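Local coordinates for protein lactate dehydrogenase (Eimeria maxima, PDB 6CT6) that probably catalyses the NADH-dependent interconversion of pyruvate and lactate, and binds NADH together with the pyruvate analogue oxamate, at residues 153-159 / 249-253; 263-269 / 282-288. One frame throughout, in Å; residues are numbered along the deposited sequence.

Following the chain from its N terminus, strand 152-155 and the start of helix 157-172 come first, and contact 1 closes when helix 244-259 packs against them after a separation of 90 residues. Contact 2 opens only afterwards: strand 263-272 follows that helix directly and pairs with strand 281-289 in a hairpin, so the two contacts stand in series. Their centres lie about 8 Å apart, and both reach one mixed sheet, in which strands 152-155 and 263-272 are antiparallel neighbours. They touch where G154 O meets S268 N at 2.9 Å, probably a hydrogen bond, and where M253 CE packs on S267 OG at 3.4 Å. Together they tie the parallel, nucleotide-binding strands to the C-terminal part.

Contact 1. Residues 153-159 / 249-253; sequences CGMAGML and SAILM. With NAI (1,4-dihydronicotinamide adenine dinucleotide), chain D.
At the nicotinamide end of the NADH pocket, the strand-to-helix turn of residues 153-159 packs on one turn of helix 249-253. Strand 153-155 is extended; A156, at phi/psi -158/-47°, takes the N-cap position, and helix 157-159 follows. Strand 153-155 and helix 249-253 run at 143° to each other, with their axes 9.2 Å apart at closest approach. CA atoms are nearest at M155-A250 and M158-S249, both 5.9 Å.

The interface is buried and rich in sulfur. M155 (t, m, m) turns its chain along the helix, placing CG 3.6 Å from M253 SD and 4.1 Å from A250 CB, with its SD 3.7 Å from S249 CB. M253 (m, t, p) carries its CE back to C153 SG at 3.5 Å. M158 (t, p, t) passes S249, CG to OG 3.5 Å, and ends with CE 4.1 Å from L252 CD1; V59 of the second subunit packs on both M158 and L252. S249 OG itself is hydrogen-bonded to A245 O within its own helix.

On the cofactor side, M155 O lies 2.9 Å from NAI O7N and L159 CD2 lies 3.7 Å from NAI N7N, while the L159 side chain also reaches the bound oxamate. A strand leading past the carboxamide into a helix beside the substrate is the arrangement of the lactate/malate dehydrogenase active site.

Contact 2. Residues 263-269 / 282-288; sequences RLFVSSC and LGVPCII
Seven backbone hydrogen bonds hold residues 263-269 and 282-288 together as antiparallel strands. F265 N to C286 O and C286 N to F265 O are both 3.0 Å, as are S267 N to V284 O and V284 N to S267 O; C269 N to L282 O is 3.1 Å and L282 N to C269 O 3.2 Å. At the far end I288 N donates to R263 O at 3.1 Å. F265-C286, S267-V284 and C269-L282 are thus hydrogen-bonded pairs, alternating with the non-hydrogen-bonded pairs L264-I287, V266-P285 and S268-G283, whose CA atoms come within 4.0 to 4.6 Å. P285, which has no amide hydrogen, falls in one of these. CA-H...O contacts supplement the ladder, such as L264 CA to C286 O at 3.3 Å. The strands are twisted, their directions differing by 142°.

On the face of F265, S267 and C269, C269 SG (chi1 m) meets C286 SG (chi1 p) at 3.6 Å and F265 CD2 meets I288 CD1 at 3.7 Å; M253 of helix 244-259 packs on F265 and S267. On the other face, L264 CB lies 3.7 Å from I287 CD1 and L264 CD2 4.1 Å from P285 CB, while V266 packs on M182 and I184 of strand 179-184. This is a twisted beta hairpin, one that extends the parallel strands of the Rossmann-type sheet with antiparallel ones.

Contact 1. Residues 153-159 / 249-253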
ATOM      1  N   CYS B 153     -13.780 -18.566  -4.393  1.00 28.45           N
ATOM      2  CA  CYS B 153     -13.285 -18.928  -3.075  1.00 25.99           C
ATOM      3  C   CYS B 153     -13.201 -17.667  -2.229  1.00 26.64           C
ATOM      4  O   CYS B 153     -13.398 -16.552  -2.716  1.00 33.39           O
ATOM      5  CB  CYS B 153     -11.916 -19.611  -3.150  1.00 32.81           C
ATOM      6  SG  CYS B 153     -10.604 -18.550  -3.786  1.00 32.06           S
ATOM      7  N   GLY B 154     -12.898 -17.857  -0.955  1.00 28.44           N
ATOM      8  CA  GLY B 154     -12.699 -16.753  -0.030  1.00 32.19           C
ATOM      9  C   GLY B 154     -11.265 -16.728   0.463  1.00 30.71           C
ATOM     10  O   GLY B 154     -10.675 -17.778   0.726  1.00 28.89           O
ATOM     11  N   MET B 155     -10.708 -15.526   0.572  1.00 26.64           N
ATOM     12  CA  MET B 155      -9.388 -15.334   1.157  1.00 29.00           C
ATOM     13  C   MET B 155      -9.535 -15.220   2.667  1.00 26.65           C
ATOM     14  O   MET B 155     -10.223 -14.320   3.162  1.00 29.29           O
ATOM     15  CB  MET B 155      -8.712 -14.081   0.594  1.00 32.01           C
ATOM     16  CG  MET B 155      -7.237 -13.899   1.003  1.00 24.25           C
ATOM     17  SD  MET B 155      -6.919 -13.584   2.756  1.00 28.20           S
ATOM     18  CE  MET B 155      -7.701 -11.990   3.012  1.00 29.55           C
ATOM     19  N   ALA B 156      -8.900 -16.134   3.394  1.00 28.48           N
ATOM     20  CA  ALA B 156      -8.728 -15.957   4.829  1.00 29.50           C
ATOM     21  C   ALA B 156      -7.565 -16.792   5.344  1.00 26.54           C
ATOM     22  O   ALA B 156      -6.707 -16.289   6.077  1.00 29.05           O
ATOM     23  CB  ALA B 156     -10.017 -16.312   5.575  1.00 30.48           C
ATOM     24  N   GLY B 157      -7.517 -18.065   4.950  1.00 28.08           N
ATOM     25  CA  GLY B 157      -6.516 -18.966   5.501  1.00 30.55           C
ATOM     26  C   GLY B 157      -5.092 -18.514   5.236  1.00 29.32           C
ATOM     27  O   GLY B 157      -4.210 -18.677   6.083  1.00 26.66           O
ATOM     28  N   MET B 158      -4.841 -17.947   4.053  1.00 26.99           N
ATOM     29  CA  MET B 158      -3.502 -17.453   3.749  1.00 29.57           C
ATOM     30  C   MET B 158      -3.071 -16.391   4.752  1.00 28.57           C
ATOM     31  O   MET B 158      -1.920 -16.387   5.206  1.00 26.85           O
ATOM     32  CB  MET B 158      -3.453 -16.899   2.324  1.00 23.77           C
ATOM     33  CG  MET B 158      -2.085 -16.365   1.906  1.00 34.63           C
ATOM     34  SD  MET B 158      -0.810 -17.640   1.964  1.00 33.86           S
ATOM     35  CE  MET B 158       0.573 -16.780   1.214  1.00 37.73           C
ATOM     36  N   LEU B 159      -3.984 -15.488   5.115  1.00 26.66           N
ATOM     37  CA  LEU B 159      -3.674 -14.458   6.101  1.00 27.28           C
ATOM     38  C   LEU B 159      -3.496 -15.061   7.488  1.00 24.39           C
ATOM     39  O   LEU B 159      -2.511 -14.778   8.179  1.00 25.46           O
ATOM     40  CB  LEU B 159      -4.783 -13.406   6.121  1.00 26.89           C
ATOM     41  CG  LEU B 159      -4.741 -12.393   7.270  1.00 24.20           C
ATOM     42  CD1 LEU B 159      -3.569 -11.439   7.120  1.00 25.61           C
ATOM     43  CD2 LEU B 159      -6.048 -11.639   7.345  1.00 30.51           C
ATOM     44  N   SER B 249      -2.233 -11.313   0.421  1.00 24.44           N
ATOM     45  CA  SER B 249      -2.712 -12.692   0.381  1.00 26.27           C
ATOM     46  C   SER B 249      -3.663 -12.909  -0.788  1.00 29.11           C
ATOM     47  O   SER B 249      -3.514 -13.870  -1.554  1.00 25.43           O
ATOM     48  CB  SER B 249      -3.400 -13.050   1.701  1.00 23.47           C
ATOM     49  OG  SER B 249      -2.487 -13.011   2.785  1.00 27.21           O
ATOM     50  N   ALA B 250      -4.656 -12.028  -0.936  1.00 24.26           N
ATOM     51  CA  ALA B 250      -5.609 -12.159  -2.033  1.00 22.51           C
ATOM     52  C   ALA B 250      -4.913 -12.067  -3.384  1.00 23.68           C
ATOM     53  O   ALA B 250      -5.252 -12.806  -4.318  1.00 22.83           O
ATOM     54  CB  ALA B 250      -6.687 -11.083  -1.922  1.00 24.89           C
ATOM     55  N   ILE B 251      -3.938 -11.165  -3.509  1.00 24.03           N
ATOM     56  CA  ILE B 251      -3.290 -10.952  -4.800  1.00 24.56           C
ATOM     57  C   ILE B 251      -2.451 -12.166  -5.188  1.00 22.97           C
ATOM     58  O   ILE B 251      -2.381 -12.535  -6.366  1.00 23.57           O
ATOM     59  CB  ILE B 251      -2.459  -9.657  -4.766  1.00 23.55           C
ATOM     60  CG1 ILE B 251      -3.373  -8.430  -4.930  1.00 24.84           C
ATOM     61  CG2 ILE B 251      -1.372  -9.655  -5.840  1.00 24.68           C
ATOM     62  CD1 ILE B 251      -3.987  -8.268  -6.322  1.00 25.29           C
ATOM     63  N   LEU B 252      -1.806 -12.810  -4.215  1.00 23.00           N
ATOM     64  CA  LEU B 252      -1.040 -14.013  -4.529  1.00 26.99           C
ATOM     65  C   LEU B 252      -1.952 -15.125  -5.028  1.00 27.39           C
ATOM     66  O   LEU B 252      -1.580 -15.877  -5.936  1.00 25.10           O
ATOM     67  CB  LEU B 252      -0.239 -14.476  -3.307  1.00 23.71           C
ATOM     68  CG  LEU B 252       0.918 -13.569  -2.870  1.00 27.03           C
ATOM     69  CD1 LEU B 252       1.695 -14.189  -1.715  1.00 29.72           C
ATOM     70  CD2 LEU B 252       1.857 -13.262  -4.037  1.00 33.93           C
ATOM     71  N   MET B 253      -3.158 -15.233  -4.462  1.00 22.26           N
ATOM     72  CA  MET B 253      -4.123 -16.210  -4.959  1.00 25.17           C
ATOM     73  C   MET B 253      -4.512 -15.896  -6.398  1.00 25.71           C
ATOM     74  O   MET B 253      -4.546 -16.787  -7.255  1.00 24.96           O
ATOM     75  CB  MET B 253      -5.359 -16.230  -4.060  1.00 27.97           C
ATOM     76  CG  MET B 253      -5.090 -16.701  -2.636  1.00 29.88           C
ATOM     77  SD  MET B 253      -6.438 -16.313  -1.487  1.00 27.70           S
ATOM     78  CE  MET B 253      -7.785 -17.249  -2.208  1.00 29.18           C
TER
HETATM   79  PA  NAI D 401     -13.296  -0.345   3.581  1.00 35.50           P
HETATM   80  O1A NAI D 401     -14.521   0.237   4.250  1.00 34.73           O
HETATM   81  O2A NAI D 401     -11.998   0.427   3.597  1.00 28.53           O
HETATM   82  O5B NAI D 401     -13.685  -0.633   2.048  1.00 30.36           O
HETATM   83  C5B NAI D 401     -14.964  -1.156   1.704  1.00 34.87           C
HETATM   84  C4B NAI D 401     -15.431  -0.446   0.445  1.00 34.25           C
HETATM   85  O4B NAI D 401     -16.540  -1.115  -0.160  1.00 33.56           O
HETATM   86  C3B NAI D 401     -15.887   0.982   0.730  1.00 36.27           C
HETATM   87  O3B NAI D 401     -15.057   1.898   0.013  1.00 32.50           O
HETATM   88  C2B NAI D 401     -17.323   1.036   0.242  1.00 35.73           C
HETATM   89  O2B NAI D 401     -17.660   2.287  -0.359  1.00 33.01           O
HETATM   90  C1B NAI D 401     -17.322  -0.094  -0.769  1.00 35.94           C
HETATM   91  N9A NAI D 401     -18.658  -0.590  -1.168  1.00 36.71           N
HETATM   92  C8A NAI D 401     -19.813  -0.610  -0.472  1.00 34.17           C
HETATM   93  N7A NAI D 401     -20.805  -1.152  -1.231  1.00 33.74           N
HETATM   94  C5A NAI D 401     -20.278  -1.475  -2.427  1.00 33.76           C
HETATM   95  C6A NAI D 401     -20.744  -2.077  -3.692  1.00 35.39           C
HETATM   96  N6A NAI D 401     -22.027  -2.463  -3.848  1.00 35.70           N
HETATM   97  N1A NAI D 401     -19.844  -2.233  -4.691  1.00 38.38           N
HETATM   98  C2A NAI D 401     -18.557  -1.859  -4.562  1.00 34.30           C
HETATM   99  N3A NAI D 401     -18.071  -1.305  -3.443  1.00 33.84           N
HETATM  100  C4A NAI D 401     -18.866  -1.096  -2.372  1.00 35.43           C
HETATM  101  O3  NAI D 401     -13.046  -1.823   4.188  1.00 32.56           O
HETATM  102  PN  NAI D 401     -11.690  -2.690   4.022  1.00 31.39           P
HETATM  103  O1N NAI D 401     -10.747  -2.327   5.144  1.00 31.63           O
HETATM  104  O2N NAI D 401     -11.226  -2.609   2.587  1.00 33.65           O
HETATM  105  O5D NAI D 401     -12.250  -4.172   4.314  1.00 32.65           O
HETATM  106  C5D NAI D 401     -13.201  -4.741   3.422  1.00 35.02           C
HETATM  107  C4D NAI D 401     -13.745  -6.065   3.940  1.00 38.08           C
HETATM  108  O4D NAI D 401     -12.697  -7.029   4.106  1.00 37.92           O
HETATM  109  C3D NAI D 401     -14.408  -5.899   5.299  1.00 36.94           C
HETATM  110  O3D NAI D 401     -15.633  -6.636   5.308  1.00 33.88           O
HETATM  111  C2D NAI D 401     -13.414  -6.501   6.266  1.00 38.77           C
HETATM  112  O2D NAI D 401     -14.017  -6.990   7.464  1.00 37.63           O
HETATM  113  C1D NAI D 401     -12.837  -7.612   5.404  1.00 37.49           C
HETATM  114  N1N NAI D 401     -11.578  -8.213   5.863  1.00 36.61           N
HETATM  115  C2N NAI D 401     -11.452  -9.516   5.610  1.00 39.26           C
HETATM  116  C3N NAI D 401     -10.330 -10.235   5.959  1.00 37.79           C
HETATM  117  C7N NAI D 401     -10.313 -11.698   5.629  1.00 37.65           C
HETATM  118  O7N NAI D 401     -11.148 -12.138   4.854  1.00 31.70           O
HETATM  119  N7N NAI D 401      -9.410 -12.490   6.191  1.00 38.33           N
HETATM  120  C4N NAI D 401      -9.167  -9.573   6.649  1.00 36.67           C
HETATM  121  C5N NAI D 401      -9.417  -8.152   6.874  1.00 42.02           C
HETATM  122  C6N NAI D 401     -10.598  -7.529   6.468  1.00 39.71           C

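Contact 2. Residues 263-269 / 282-288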
ATOM      1  N   ARG B 263      -0.085 -23.093  -6.796  1.00 28.27           N
ATOM      2  CA  ARG B 263       0.326 -22.967  -5.406  1.00 29.72           C
ATOM      3  C   ARG B 263      -0.809 -23.388  -4.480  1.00 25.41           C
ATOM      4  O   ARG B 263      -1.986 -23.381  -4.846  1.00 30.12           O
ATOM      5  CB  ARG B 263       0.750 -21.535  -5.076  1.00 29.24           C
ATOM      6  CG  ARG B 263       2.215 -21.245  -5.331  1.00 32.98           C
ATOM      7  CD  ARG B 263       2.600 -19.863  -4.823  1.00 35.00           C
ATOM      8  NE  ARG B 263       2.520 -19.762  -3.368  1.00 33.55           N
ATOM      9  CZ  ARG B 263       2.940 -18.710  -2.669  1.00 33.35           C
ATOM     10  NH1 ARG B 263       3.478 -17.670  -3.291  1.00 35.99           N
ATOM     11  NH2 ARG B 263       2.828 -18.698  -1.350  1.00 34.04           N
ATOM     12  N   LEU B 264      -0.435 -23.747  -3.258  1.00 27.18           N
ATOM     13  CA  LEU B 264      -1.379 -24.207  -2.251  1.00 31.14           C
ATOM     14  C   LEU B 264      -1.737 -23.055  -1.320  1.00 26.47           C
ATOM     15  O   LEU B 264      -0.850 -22.398  -0.764  1.00 28.97           O
ATOM     16  CB  LEU B 264      -0.786 -25.373  -1.459  1.00 30.91           C
ATOM     17  CG  LEU B 264      -1.707 -26.081  -0.469  1.00 33.26           C
ATOM     18  CD1 LEU B 264      -1.293 -27.537  -0.350  1.00 30.81           C
ATOM     19  CD2 LEU B 264      -1.675 -25.406   0.893  1.00 29.34           C
ATOM     20  N   PHE B 265      -3.037 -22.820  -1.152  1.00 25.87           N
ATOM     21  CA  PHE B 265      -3.555 -21.790  -0.259  1.00 31.97           C
ATOM     22  C   PHE B 265      -4.681 -22.385   0.572  1.00 29.92           C
ATOM     23  O   PHE B 265      -5.591 -23.012   0.021  1.00 31.10           O
ATOM     24  CB  PHE B 265      -4.106 -20.580  -1.027  1.00 28.36           C
ATOM     25  CG  PHE B 265      -3.114 -19.908  -1.935  1.00 27.24           C
ATOM     26  CD1 PHE B 265      -2.254 -18.937  -1.449  1.00 31.21           C
ATOM     27  CD2 PHE B 265      -3.076 -20.215  -3.284  1.00 28.94           C
ATOM     28  CE1 PHE B 265      -1.357 -18.305  -2.292  1.00 31.12           C
ATOM     29  CE2 PHE B 265      -2.182 -19.586  -4.132  1.00 28.42           C
ATOM     30  CZ  PHE B 265      -1.323 -18.632  -3.637  1.00 27.31           C
ATOM     31  N   VAL B 266      -4.635 -22.180   1.885  1.00 28.77           N
ATOM     32  CA  VAL B 266      -5.829 -22.411   2.693  1.00 32.05           C
ATOM     33  C   VAL B 266      -6.832 -21.319   2.330  1.00 29.81           C
ATOM     34  O   VAL B 266      -6.592 -20.137   2.589  1.00 30.63           O
ATOM     35  CB  VAL B 266      -5.519 -22.407   4.195  1.00 33.25           C
ATOM     36  CG1 VAL B 266      -6.794 -22.678   4.992  1.00 35.29           C
ATOM     37  CG2 VAL B 266      -4.450 -23.436   4.529  1.00 31.00           C
ATOM     38  N   SER B 267      -7.942 -21.709   1.711  1.00 29.86           N
ATOM     39  CA  SER B 267      -8.942 -20.770   1.229  1.00 31.76           C
ATOM     40  C   SER B 267     -10.326 -21.324   1.542  1.00 32.53           C
ATOM     41  O   SER B 267     -10.513 -22.533   1.701  1.00 28.63           O
ATOM     42  CB  SER B 267      -8.799 -20.522  -0.280  1.00 35.29           C
ATOM     43  OG  SER B 267      -7.454 -20.233  -0.629  1.00 36.86           O
ATOM     44  N   SER B 268     -11.300 -20.422   1.631  1.00 29.34           N
ATOM     45  CA  SER B 268     -12.683 -20.832   1.851  1.00 30.81           C
ATOM     46  C   SER B 268     -13.244 -21.407   0.555  1.00 29.67           C
ATOM     47  O   SER B 268     -13.457 -20.675  -0.417  1.00 31.50           O
ATOM     48  CB  SER B 268     -13.512 -19.647   2.341  1.00 33.45           C
ATOM     49  OG  SER B 268     -14.829 -20.053   2.666  1.00 37.11           O
ATOM     50  N   CYS B 269     -13.479 -22.717   0.540  1.00 32.75           N
ATOM     51  CA  CYS B 269     -13.903 -23.434  -0.653  1.00 29.52           C
ATOM     52  C   CYS B 269     -15.242 -24.116  -0.419  1.00 32.70           C
ATOM     53  O   CYS B 269     -15.552 -24.546   0.695  1.00 35.91           O
ATOM     54  CB  CYS B 269     -12.879 -24.504  -1.058  1.00 33.89           C
ATOM     55  SG  CYS B 269     -11.278 -23.876  -1.562  1.00 35.58           S
ATOM     56  N   LEU B 282     -15.731 -23.582   3.725  1.00 35.15           N
ATOM     57  CA  LEU B 282     -14.870 -23.722   4.891  1.00 33.30           C
ATOM     58  C   LEU B 282     -13.425 -23.542   4.448  1.00 32.06           C
ATOM     59  O   LEU B 282     -13.056 -23.904   3.329  1.00 32.21           O
ATOM     60  CB  LEU B 282     -15.061 -25.086   5.567  1.00 34.95           C
ATOM     61  CG  LEU B 282     -14.464 -25.264   6.964  1.00 34.80           C
ATOM     62  CD1 LEU B 282     -15.264 -24.484   8.001  1.00 39.63           C
ATOM     63  CD2 LEU B 282     -14.396 -26.737   7.340  1.00 38.87           C
ATOM     64  N   GLY B 283     -12.615 -22.982   5.341  1.00 34.07           N
ATOM     65  CA  GLY B 283     -11.203 -22.791   5.067  1.00 32.23           C
ATOM     66  C   GLY B 283     -10.424 -24.089   5.051  1.00 35.08           C
ATOM     67  O   GLY B 283     -10.201 -24.694   6.103  1.00 34.34           O
ATOM     68  N   VAL B 284     -10.007 -24.533   3.866  1.00 30.72           N
ATOM     69  CA  VAL B 284      -9.269 -25.784   3.723  1.00 34.26           C
ATOM     70  C   VAL B 284      -8.138 -25.590   2.718  1.00 32.38           C
ATOM     71  O   VAL B 284      -8.187 -24.695   1.867  1.00 30.27           O
ATOM     72  CB  VAL B 284     -10.180 -26.944   3.270  1.00 31.63           C
ATOM     73  CG1 VAL B 284     -11.270 -27.194   4.301  1.00 35.08           C
ATOM     74  CG2 VAL B 284     -10.798 -26.645   1.908  1.00 30.50           C
ATOM     75  N   PRO B 285      -7.107 -26.430   2.797  1.00 34.25           N
ATOM     76  CA  PRO B 285      -6.031 -26.356   1.797  1.00 30.42           C
ATOM     77  C   PRO B 285      -6.525 -26.758   0.415  1.00 30.39           C
ATOM     78  O   PRO B 285      -7.154 -27.803   0.238  1.00 34.99           O
ATOM     79  CB  PRO B 285      -4.977 -27.333   2.335  1.00 35.87           C
ATOM     80  CG  PRO B 285      -5.712 -28.231   3.274  1.00 34.89           C
ATOM     81  CD  PRO B 285      -6.802 -27.398   3.866  1.00 32.24           C
ATOM     82  N   CYS B 286      -6.235 -25.910  -0.573  1.00 27.97           N
ATOM     83  CA  CYS B 286      -6.622 -26.158  -1.954  1.00 29.17           C
ATOM     84  C   CYS B 286      -5.505 -25.691  -2.878  1.00 30.18           C
ATOM     85  O   CYS B 286      -4.610 -24.944  -2.476  1.00 30.32           O
ATOM     86  CB  CYS B 286      -7.937 -25.447  -2.312  1.00 32.87           C
ATOM     87  SG  CYS B 286      -7.788 -23.662  -2.488  1.00 33.42           S
ATOM     88  N   ILE B 287      -5.572 -26.139  -4.132  1.00 29.99           N
ATOM     89  CA  ILE B 287      -4.593 -25.797  -5.161  1.00 30.09           C
ATOM     90  C   ILE B 287      -5.266 -24.886  -6.177  1.00 28.39           C
ATOM     91  O   ILE B 287      -6.302 -25.248  -6.750  1.00 30.53           O
ATOM     92  CB  ILE B 287      -4.038 -27.052  -5.860  1.00 30.04           C
ATOM     93  CG1 ILE B 287      -3.424 -28.028  -4.850  1.00 33.53           C
ATOM     94  CG2 ILE B 287      -3.021 -26.657  -6.940  1.00 31.46           C
ATOM     95  CD1 ILE B 287      -2.225 -27.490  -4.096  1.00 35.81           C
ATOM     96  N   ILE B 288      -4.671 -23.721  -6.420  1.00 27.09           N
ATOM     97  CA  ILE B 288      -5.220 -22.741  -7.350  1.00 27.92           C
ATOM     98  C   ILE B 288      -4.320 -22.681  -8.576  1.00 29.68           C
ATOM     99  O   ILE B 288      -3.129 -22.365  -8.470  1.00 28.27           O
ATOM    100  CB  ILE B 288      -5.362 -21.353  -6.706  1.00 26.28           C
ATOM    101  CG1 ILE B 288      -6.274 -21.436  -5.479  1.00 28.44           C
ATOM    102  CG2 ILE B 288      -5.919 -20.361  -7.729  1.00 29.01           C
ATOM    103  CD1 ILE B 288      -6.429 -20.135  -4.727  1.00 31.84           C
TER